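Local coordinates for protein carbonic anhydrase (Coccomyxa sp. PA, PDB 3UCJ) that probably catalyses the reversible hydration of carbon dioxide to hydrogencarbonate, as a zinc enzyme of the beta-class carbonic anhydrase family, at residues K136-A139 with K140-L144; S145-D148 with A149-K152; H219-F222 with S223-L226. All coordinates share one frame; numbering follows the deposited sequence.

Contact 1 of 3, residues K136-A139 with K140-L144; sequences KNAA and KLHGL
Ala138 lays its methyl group over one face of the His142 imidazole. Ala138 CB stands 4.2 Å from the centroid of the His142 ring and 23° off the ring normal, which meets the geometry of a CH-pi contact, although the methyl is offset toward the rim and comes nearest to the CE1 and ND1 side. The His142 first torsion (chi1 -79°) sets CG beside its own backbone N, and this turns the ring back along the short helix 138-141 onto the residue four positions earlier.

Elsewhere on the turn, Asn137 and Lys140 cross obliquely. The carboxamide oxygen OD1 of Asn137 meets the aliphatic part of the lysine, 3.3 Å from Lys140 CE, while the chain bends at its last torsion and carries NZ toward Arg213, a like charge close by. The other end of that amide, ND2, is hydrogen-bonded to Val133 O, which helps set the way the flat group is turned. Leu141 keeps its CG 3.6 Å from Asn137 O and packs on Lys152 of helix 146-167.

The backbone supports these placements. Ala138 O accepts two bonds: His142 N approaches nearly in line with the carbonyl at 2.9 Å, whereas Leu141 N lies well above the carbonyl plane. Lys140 N binds Asn137 O at 2.9 Å, an i to i+3 bond from the N-cap residue across the first turn. After it, a type II beta turn runs from Leu141 to Leu144.

The ring of His142 also meets Phe222 of the second subunit, their planes at about 50°. A serine in place of His142 would probably leave the Ala138 methyl and that phenylalanine without their shared aromatic partner. Chemically, the contact sets a methyl against the pi face of an imidazole at the subunit boundary, while Asn137 uses an N-H of ND2 on the preceding helix.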
# COMPACT_ATOMS: atom_id res chain seq x y z
N LYS A 136 -4.90 20.23 -9.93
CA LYS A 136 -4.65 21.47 -9.25
C LYS A 136 -4.05 22.51 -10.18
O LYS A 136 -3.73 23.58 -9.78
CB LYS A 136 -3.76 21.24 -8.04
CG LYS A 136 -4.39 20.38 -7.03
CD LYS A 136 -3.76 20.48 -5.70
CE LYS A 136 -2.74 19.47 -5.53
NZ LYS A 136 -2.13 19.58 -4.25
N ASN A 137 -3.96 22.18 -11.44
CA ASN A 137 -3.30 23.04 -12.37
C ASN A 137 -3.99 23.25 -13.70
O ASN A 137 -3.36 23.49 -14.67
CB ASN A 137 -1.88 22.55 -12.60
CG ASN A 137 -1.01 22.81 -11.44
OD1 ASN A 137 -0.62 23.92 -11.21
ND2 ASN A 137 -0.75 21.81 -10.65
N ALA A 138 -5.31 23.20 -13.71
CA ALA A 138 -6.05 23.46 -14.92
C ALA A 138 -5.59 24.71 -15.61
O ALA A 138 -5.42 24.72 -16.80
CB ALA A 138 -7.50 23.53 -14.64
N ALA A 139 -5.38 25.76 -14.84
CA ALA A 139 -4.98 27.05 -15.40
C ALA A 139 -3.63 27.07 -16.10
O ALA A 139 -3.43 27.89 -17.02
CB ALA A 139 -5.06 28.15 -14.35
N LYS A 140 -2.70 26.16 -15.73
CA LYS A 140 -1.41 26.11 -16.42
C LYS A 140 -1.41 25.11 -17.58
O LYS A 140 -0.46 25.11 -18.40
CB LYS A 140 -0.31 25.73 -15.44
CG LYS A 140 -0.23 26.58 -14.26
CD LYS A 140 0.88 26.02 -13.40
CE LYS A 140 0.94 26.72 -12.08
NZ LYS A 140 1.74 27.94 -12.27
N LEU A 141 -2.42 24.24 -17.65
CA LEU A 141 -2.42 23.16 -18.63
C LEU A 141 -3.42 23.35 -19.81
O LEU A 141 -3.20 22.88 -20.98
CB LEU A 141 -2.73 21.81 -17.89
CG LEU A 141 -1.51 21.39 -16.99
CD1 LEU A 141 -1.96 20.18 -16.22
CD2 LEU A 141 -0.42 20.91 -17.85
N HIS A 142 -4.55 23.93 -19.48
CA HIS A 142 -5.64 24.04 -20.48
C HIS A 142 -5.25 24.93 -21.62
O HIS A 142 -4.46 25.88 -21.44
CB HIS A 142 -6.95 24.47 -19.85
CG HIS A 142 -7.65 23.34 -19.17
ND1 HIS A 142 -8.80 23.52 -18.44
CD2 HIS A 142 -7.36 22.02 -19.11
CE1 HIS A 142 -9.19 22.35 -17.96
NE2 HIS A 142 -8.34 21.43 -18.35
N GLY A 143 -5.71 24.58 -22.82
CA GLY A 143 -5.33 25.34 -23.99
C GLY A 143 -3.92 25.19 -24.50
O GLY A 143 -3.54 25.89 -25.44
N LEU A 144 -3.09 24.32 -23.91
CA LEU A 144 -1.74 24.16 -24.43
C LEU A 144 -1.80 23.08 -25.51
O LEU A 144 -2.68 22.22 -25.46
CB LEU A 144 -0.77 23.73 -23.28
CG LEU A 144 -0.39 24.74 -22.19
CD1 LEU A 144 0.83 24.17 -21.41
CD2 LEU A 144 0.05 26.03 -22.75

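Contact 2 of 3, residues S145-D148 with A149-K152; sequences SADD and AWDK
The indole of Trp150 has the carboxylate of Asp147 at its edge, near the ring plane, with OD2 of Asp147 4.0 Å from CE3 of Trp150. The two side chains cross, and the carboxylate and ring planes are 42° apart, so the acid neither stacks on the ring nor lies flat with it. Asn105 and Lys110 also touch the indole, whose NE1 is hydrogen-bonded to Cys106 O. With CG anti to the backbone N (chi1 -166°), the ring projects out from the helix toward Cys106, a zinc ligand; the side chains of Trp150 and Cys106 are about 5 Å apart.

Ser145 is the N-cap of helix 146-167. Ser145 OG accepts from Asp148 N at 3.1 Å, with an N-H...O angle of 153°, and Ser145 O accepts from Ala149 N at 2.8 Å, the first of four successive i to i+4 bonds.

Asp148 and Asp151 bring like charges together, OD1 to OD1 4.6 Å. Placed with Asp147 in the first turns, they lie where the N-terminal end of the helix would probably offset part of their repulsion. The chemistry thus implies a capped, acidic helix start whose tryptophan is tethered beside the metal site through a backbone carbonyl.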
# COMPACT_ATOMS: atom_id res chain seq x y z
N SER A 145 -0.89 23.11 -26.48
CA SER A 145 -0.74 22.00 -27.42
C SER A 145 -0.47 20.69 -26.63
O SER A 145 -0.01 20.75 -25.47
CB SER A 145 0.45 22.27 -28.38
OG SER A 145 1.72 22.22 -27.70
N ALA A 146 -0.82 19.56 -27.22
CA ALA A 146 -0.59 18.21 -26.61
C ALA A 146 0.85 18.12 -26.07
O ALA A 146 1.08 17.76 -24.88
CB ALA A 146 -0.85 17.11 -27.62
N ASP A 147 1.81 18.45 -26.93
CA ASP A 147 3.20 18.47 -26.55
C ASP A 147 3.59 19.41 -25.45
O ASP A 147 4.38 19.03 -24.57
CB ASP A 147 4.11 18.64 -27.77
CG ASP A 147 4.28 17.33 -28.53
OD1 ASP A 147 4.86 17.39 -29.64
OD2 ASP A 147 3.84 16.22 -28.06
N ASP A 148 3.07 20.62 -25.45
CA ASP A 148 3.44 21.55 -24.41
C ASP A 148 2.80 21.21 -23.07
O ASP A 148 3.36 21.44 -22.04
CB ASP A 148 3.06 22.94 -24.81
CG ASP A 148 3.85 23.45 -25.97
OD1 ASP A 148 4.90 22.88 -26.27
OD2 ASP A 148 3.41 24.40 -26.59
N ALA A 149 1.60 20.68 -23.13
CA ALA A 149 0.90 20.24 -21.96
C ALA A 149 1.64 19.08 -21.30
O ALA A 149 1.71 18.99 -20.11
CB ALA A 149 -0.48 19.83 -22.33
N TRP A 150 2.19 18.21 -22.12
CA TRP A 150 2.97 17.10 -21.67
C TRP A 150 4.19 17.58 -20.92
O TRP A 150 4.46 17.15 -19.85
CB TRP A 150 3.37 16.25 -22.86
CG TRP A 150 3.92 14.90 -22.54
CD1 TRP A 150 4.20 14.39 -21.32
CD2 TRP A 150 4.27 13.90 -23.48
NE1 TRP A 150 4.68 13.13 -21.44
CE2 TRP A 150 4.74 12.80 -22.75
CE3 TRP A 150 4.23 13.81 -24.86
CZ2 TRP A 150 5.14 11.65 -23.35
CZ3 TRP A 150 4.64 12.67 -25.45
CH2 TRP A 150 5.08 11.60 -24.71
N ASP A 151 4.92 18.50 -21.51
CA ASP A 151 6.11 19.01 -20.91
C ASP A 151 5.80 19.69 -19.59
O ASP A 151 6.48 19.53 -18.62
CB ASP A 151 6.80 19.99 -21.84
CG ASP A 151 7.37 19.33 -23.06
OD1 ASP A 151 7.70 20.03 -23.99
OD2 ASP A 151 7.49 18.12 -23.11
N LYS A 152 4.74 20.46 -19.58
CA LYS A 152 4.34 21.14 -18.40
C LYS A 152 3.93 20.16 -17.31
O LYS A 152 4.23 20.36 -16.17
CB LYS A 152 3.20 22.08 -18.75
CG LYS A 152 2.83 23.04 -17.71
CD LYS A 152 3.99 23.81 -17.28
CE LYS A 152 3.57 25.16 -16.89
NZ LYS A 152 4.47 25.81 -15.97

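Contact 3 of 3, residues H219-F222 with S223-L226; sequences HCFF and SESL
Phe222 holds CG anti to its backbone N (chi1 -164°), which carries the phenyl ring round to where Ser225 and Leu226 meet it. Phe221 and Glu224 instead both keep CG beside the backbone N, and their side chains run side by side in the same direction.

Ser225 OG sits over the centre of one Phe222 ring face, 3.8 Å above the plane. Ser225 OG is also 3.2 Å from Phe222 O, a possible bond that the positions leave unsettled. Leu226 crosses the phenylalanine at about a right angle, its CD2 3.8 Å from Phe222 CE2. In the other pair, Glu224 OE2 approaches Phe221 CD2 at 3.9 Å, with the carboxylate and ring planes 39° apart.

The motif beneath these side chains is a short 3-10 turn that follows the end of helix 216-220, where Phe221 is the first residue to leave helical backbone angles. Its evidence is the i to i+3 pattern: Ser225 N binds Phe222 O at 2.8 Å, and Leu226 N binds Ser223 O at 3.1 Å. A bond from Glu224 N to Phe221 O is weak.

This C-terminal turn lies against the second subunit. The ring of Phe221 meets His116 of that subunit edge-to-face, Phe222 packs on its Arg134, and Leu226 reaches its Leu144.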
# COMPACT_ATOMS: atom_id res chain seq x y z
N HIS A 219 1.49 24.05 5.58
CA HIS A 219 1.21 22.56 5.60
C HIS A 219 1.69 21.96 6.90
O HIS A 219 1.03 21.08 7.52
CB HIS A 219 1.89 21.90 4.42
CG HIS A 219 1.83 20.40 4.47
ND1 HIS A 219 0.70 19.70 4.10
CD2 HIS A 219 2.77 19.46 4.79
CE1 HIS A 219 0.94 18.39 4.18
NE2 HIS A 219 2.18 18.21 4.61
N CYS A 220 2.84 22.42 7.37
CA CYS A 220 3.45 21.85 8.60
C CYS A 220 2.88 22.42 9.89
O CYS A 220 2.65 21.70 10.90
CB CYS A 220 4.98 21.98 8.56
SG CYS A 220 5.84 21.09 7.30
N PHE A 221 2.52 23.71 9.83
CA PHE A 221 1.93 24.40 11.00
C PHE A 221 0.58 24.94 10.66
O PHE A 221 0.35 26.18 10.70
CB PHE A 221 2.89 25.56 11.41
CG PHE A 221 4.27 25.07 11.77
CD1 PHE A 221 5.34 25.20 10.87
CD2 PHE A 221 4.51 24.51 13.03
CE1 PHE A 221 6.61 24.71 11.20
CE2 PHE A 221 5.79 24.05 13.36
CZ PHE A 221 6.83 24.13 12.44
N PHE A 222 -0.37 24.07 10.36
CA PHE A 222 -1.65 24.54 9.92
C PHE A 222 -2.44 25.25 11.00
O PHE A 222 -3.06 26.24 10.70
CB PHE A 222 -2.49 23.39 9.38
CG PHE A 222 -3.64 23.85 8.59
CD1 PHE A 222 -3.47 24.20 7.27
CD2 PHE A 222 -4.89 23.95 9.16
CE1 PHE A 222 -4.54 24.66 6.54
CE2 PHE A 222 -6.00 24.42 8.42
CZ PHE A 222 -5.78 24.76 7.07
N SER A 223 -2.41 24.70 12.22
CA SER A 223 -3.08 25.21 13.41
C SER A 223 -2.90 26.72 13.64
O SER A 223 -3.82 27.39 14.15
CB SER A 223 -2.49 24.54 14.63
OG SER A 223 -3.29 23.44 14.85
N GLU A 224 -1.75 27.24 13.23
CA GLU A 224 -1.42 28.65 13.31
C GLU A 224 -2.18 29.57 12.30
O GLU A 224 -2.33 30.79 12.54
CB GLU A 224 0.13 28.84 13.33
CG GLU A 224 0.73 28.50 14.74
CD GLU A 224 2.15 27.87 14.73
OE1 GLU A 224 3.11 28.51 14.19
OE2 GLU A 224 2.32 26.74 15.28
N SER A 225 -2.74 28.98 11.24
CA SER A 225 -3.75 29.67 10.40
C SER A 225 -5.22 29.68 10.97
O SER A 225 -6.12 30.30 10.38
CB SER A 225 -3.69 29.18 8.92
OG SER A 225 -4.63 28.13 8.65
N LEU A 226 -5.49 29.02 12.09
CA LEU A 226 -6.89 29.05 12.61
C LEU A 226 -7.05 30.18 13.64
O LEU A 226 -6.03 30.74 14.10
CB LEU A 226 -7.35 27.69 13.20
CG LEU A 226 -7.09 26.41 12.39
CD1 LEU A 226 -7.42 25.12 13.16
CD2 LEU A 226 -7.78 26.53 11.02

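Overall arrangement
From the N terminus, contact 1 comes first, at the short helix 138-141, and its closing turn leads directly into contact 2 at the start of helix 146-167. Each contact is a local turn of continuous chain, so the three run in series and none nests or crosses. Contacts 1 and 2 touch, their centres about 10 Å apart: Leu141 CD2 lies 3.7 Å from Ala149 O, tying the two successive helices together. Contact 3 straddles the end of helix 216-220, its centre about 28 Å from that of contact 1 and about 35 Å from that of contact 2. Within one chain it touches neither, yet Phe222 and Leu226 of the second subunit pack against contacts 1 and 2.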